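Local atomic coordinates of delta toxin (Clostridium perfringens, PDB entry 2YGT), a protein that probably forms β-barrel pores in the membranes of target cells, acting as a haemolytic toxin. Residues I65-F70 against I244-K249. Numbering follows the deposited sequence.
Sequences ISLKGF and IEISLK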
ATOM      1  N   ILE A  65      -9.369  -9.181  -3.138  1.00 16.39           N
ATOM      2  CA  ILE A  65      -9.211  -7.808  -3.607  1.00 16.26           C
ATOM      3  C   ILE A  65      -7.758  -7.337  -3.597  1.00 16.09           C
ATOM      4  O   ILE A  65      -7.099  -7.326  -2.558  1.00 16.06           O
ATOM      5  CB  ILE A  65     -10.072  -6.831  -2.790  1.00 27.54           C
ATOM      6  CG1 ILE A  65     -11.549  -7.217  -2.906  1.00 27.96           C
ATOM      7  CG2 ILE A  65      -9.845  -5.397  -3.256  1.00 19.14           C
ATOM      8  CD1 ILE A  65     -12.456  -6.429  -1.998  1.00 33.54           C
ATOM      9  N   SER A  66      -7.272  -6.954  -4.771  1.00 16.06           N
ATOM     10  CA  SER A  66      -5.939  -6.387  -4.901  1.00 15.99           C
ATOM     11  C   SER A  66      -6.028  -4.865  -4.971  1.00 17.72           C
ATOM     12  O   SER A  66      -6.710  -4.310  -5.831  1.00 16.40           O
ATOM     13  CB  SER A  66      -5.234  -6.940  -6.143  1.00 16.08           C
ATOM     14  OG  SER A  66      -4.022  -6.249  -6.391  1.00 30.26           O
ATOM     15  N   LEU A  67      -5.338  -4.203  -4.053  1.00 18.32           N
ATOM     16  CA  LEU A  67      -5.319  -2.750  -3.986  1.00 19.92           C
ATOM     17  C   LEU A  67      -4.012  -2.205  -4.558  1.00 18.72           C
ATOM     18  O   LEU A  67      -2.933  -2.495  -4.040  1.00 26.54           O
ATOM     19  CB  LEU A  67      -5.499  -2.310  -2.532  1.00 26.40           C
ATOM     20  CG  LEU A  67      -5.593  -0.836  -2.152  1.00 39.64           C
ATOM     21  CD1 LEU A  67      -6.228  -0.710  -0.776  1.00 45.53           C
ATOM     22  CD2 LEU A  67      -4.226  -0.171  -2.172  1.00 45.04           C
ATOM     23  N   LYS A  68      -4.110  -1.426  -5.630  1.00 16.06           N
ATOM     24  CA  LYS A  68      -2.939  -0.777  -6.221  1.00 20.60           C
ATOM     25  C   LYS A  68      -3.142   0.733  -6.253  1.00 19.43           C
ATOM     26  O   LYS A  68      -4.177   1.216  -6.705  1.00 23.94           O
ATOM     27  CB  LYS A  68      -2.677  -1.290  -7.638  1.00 17.59           C
ATOM     28  CG  LYS A  68      -2.187  -2.724  -7.702  1.00 20.06           C
ATOM     29  N   GLY A  69      -2.157   1.480  -5.774  1.00 21.88           N
ATOM     30  CA  GLY A  69      -2.299   2.921  -5.707  1.00 25.61           C
ATOM     31  C   GLY A  69      -1.049   3.720  -6.010  1.00 29.07           C
ATOM     32  O   GLY A  69       0.051   3.179  -6.133  1.00 22.53           O
ATOM     33  N   PHE A  70      -1.235   5.027  -6.147  1.00 26.41           N
ATOM     34  CA  PHE A  70      -0.120   5.951  -6.241  1.00 22.37           C
ATOM     35  C   PHE A  70      -0.409   7.173  -5.388  1.00 23.14           C
ATOM     36  O   PHE A  70      -1.393   7.875  -5.612  1.00 17.35           O
ATOM     37  CB  PHE A  70       0.149   6.377  -7.684  1.00 17.59           C
ATOM     38  CG  PHE A  70       1.283   7.362  -7.817  1.00 20.98           C
ATOM     39  CD1 PHE A  70       2.595   6.949  -7.647  1.00 20.72           C
ATOM     40  CD2 PHE A  70       1.038   8.695  -8.102  1.00 20.66           C
ATOM     41  CE1 PHE A  70       3.643   7.847  -7.759  1.00 25.55           C
ATOM     42  CE2 PHE A  70       2.081   9.600  -8.218  1.00 23.08           C
ATOM     43  CZ  PHE A  70       3.386   9.176  -8.046  1.00 28.92           C
ATOM     44  N   ILE A 244     -16.957  -1.296   0.919  1.00 20.30           N
ATOM     45  CA  ILE A 244     -15.637  -1.084   1.494  1.00 22.01           C
ATOM     46  C   ILE A 244     -15.225   0.377   1.340  1.00 20.55           C
ATOM     47  O   ILE A 244     -15.717   1.083   0.459  1.00 20.54           O
ATOM     48  CB  ILE A 244     -14.575  -1.967   0.814  1.00 23.47           C
ATOM     49  CG1 ILE A 244     -14.328  -1.496  -0.622  1.00 18.82           C
ATOM     50  CG2 ILE A 244     -14.998  -3.424   0.843  1.00 18.56           C
ATOM     51  CD1 ILE A 244     -13.161  -2.184  -1.295  1.00 18.07           C
ATOM     52  N   GLU A 245     -14.330   0.830   2.212  1.00 21.95           N
ATOM     53  CA  GLU A 245     -13.770   2.171   2.108  1.00 22.10           C
ATOM     54  C   GLU A 245     -12.259   2.075   2.066  1.00 27.41           C
ATOM     55  O   GLU A 245     -11.656   1.378   2.879  1.00 31.51           O
ATOM     56  CB  GLU A 245     -14.160   3.030   3.308  1.00 23.03           C
ATOM     57  CG  GLU A 245     -15.625   3.375   3.412  1.00 36.74           C
ATOM     58  CD  GLU A 245     -15.912   4.228   4.629  1.00 44.54           C
ATOM     59  OE1 GLU A 245     -15.279   5.296   4.775  1.00 45.92           O
ATOM     60  OE2 GLU A 245     -16.761   3.825   5.449  1.00 50.44           O
ATOM     61  N   ILE A 246     -11.645   2.776   1.125  1.00 19.15           N
ATOM     62  CA  ILE A 246     -10.194   2.833   1.082  1.00 18.52           C
ATOM     63  C   ILE A 246      -9.709   4.244   1.377  1.00 21.64           C
ATOM     64  O   ILE A 246     -10.140   5.206   0.740  1.00 23.26           O
ATOM     65  CB  ILE A 246      -9.650   2.352  -0.268  1.00 18.15           C
ATOM     66  CG1 ILE A 246     -10.026   0.885  -0.482  1.00 17.76           C
ATOM     67  CG2 ILE A 246      -8.142   2.538  -0.327  1.00 17.64           C
ATOM     68  CD1 ILE A 246      -9.430   0.280  -1.723  1.00 18.63           C
ATOM     69  N   SER A 247      -8.822   4.361   2.358  1.00 18.54           N
ATOM     70  CA  SER A 247      -8.277   5.655   2.741  1.00 21.52           C
ATOM     71  C   SER A 247      -6.790   5.735   2.422  1.00 23.15           C
ATOM     72  O   SER A 247      -6.025   4.831   2.755  1.00 22.11           O
ATOM     73  CB  SER A 247      -8.500   5.915   4.233  1.00 19.10           C
ATOM     74  OG  SER A 247      -9.873   5.857   4.569  1.00 23.28           O
ATOM     75  N   LEU A 248      -6.392   6.819   1.766  1.00 22.94           N
ATOM     76  CA  LEU A 248      -4.988   7.096   1.518  1.00 21.09           C
ATOM     77  C   LEU A 248      -4.583   8.273   2.387  1.00 25.68           C
ATOM     78  O   LEU A 248      -5.262   9.300   2.404  1.00 28.05           O
ATOM     79  CB  LEU A 248      -4.759   7.438   0.046  1.00 18.48           C
ATOM     80  CG  LEU A 248      -5.441   6.542  -0.988  1.00 21.37           C
ATOM     81  CD1 LEU A 248      -5.181   7.067  -2.389  1.00 26.96           C
ATOM     82  CD2 LEU A 248      -4.982   5.096  -0.862  1.00 17.63           C
ATOM     83  N   LYS A 249      -3.485   8.122   3.120  1.00 26.04           N
ATOM     84  CA  LYS A 249      -3.003   9.191   3.985  1.00 24.11           C
ATOM     85  C   LYS A 249      -1.510   9.396   3.791  1.00 24.75           C
ATOM     86  O   LYS A 249      -0.754   8.436   3.658  1.00 25.34           O
ATOM     87  CB  LYS A 249      -3.283   8.869   5.453  1.00 28.42           C
ATOM     88  CG  LYS A 249      -4.657   8.290   5.718  1.00 38.30           C
ATOM     89  CD  LYS A 249      -4.767   7.797   7.150  1.00 42.75           C
ATOM     90  CE  LYS A 249      -5.994   6.926   7.342  1.00 43.11           C
ATOM     91  NZ  LYS A 249      -6.093   6.426   8.738  1.00 45.66           N
TER
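Two antiparallel β-sheets pack face to face here, with Leu67 and Ile65 on strand 61-72 of one meeting Ile246 and Ile244 on strand 241-259 of the other. The two segments run in roughly the same direction, yet they are not paired as neighbouring strands: the CA atoms of Leu67 and Ile246 are 9.0 Å apart, and no hydrogen bond joins them. The gap is bridged by hydrocarbon alone.

Leu67 and Ile246 reach toward each other and meet tip to tip. Leu67 CD1 lies 3.5 Å from Ile246 CD1 and 3.8 Å from Ile246 CG2, so this one methyl group touches both branches of the isoleucine. On the Ile246 side, chi1 of -63° sets CG2 anti to the backbone N and CG1 anti to the carbonyl carbon, and in this rotamer both CG2 and CD1 come within reach of Leu67 CD1. Ile246 CD1 also approaches Leu67 CG, at 4.0 Å.

Two residues earlier on each strand, a looser contact repeats the pattern, with Ile65 CD1 4.4 Å from Ile244 CD1. In both, CD1 lies anti to CA (chi2 172°), which carries the methyl outward, and these methyls just meet across the wider spacing, 10.6 Å between the CA atoms of Ile65 and Ile244.

The alternation of the strands turns Ser66 and Ser247 off this interface, where their side chains find polar partners: Ser66 OG bonds to Asn228 and Ser247 OG to Thr276. Ile46 of strand 45-54 reaches across to Ile246 as well as touching its neighbour Leu67, while Phe279 of strand 263-282 packs on Ile244 within the second sheet. Buried aliphatic side chains meeting end to end between two sheets, without backbone bonds across, are consistent with β-sandwich-like packing of facing sheets in this β-rich toxin.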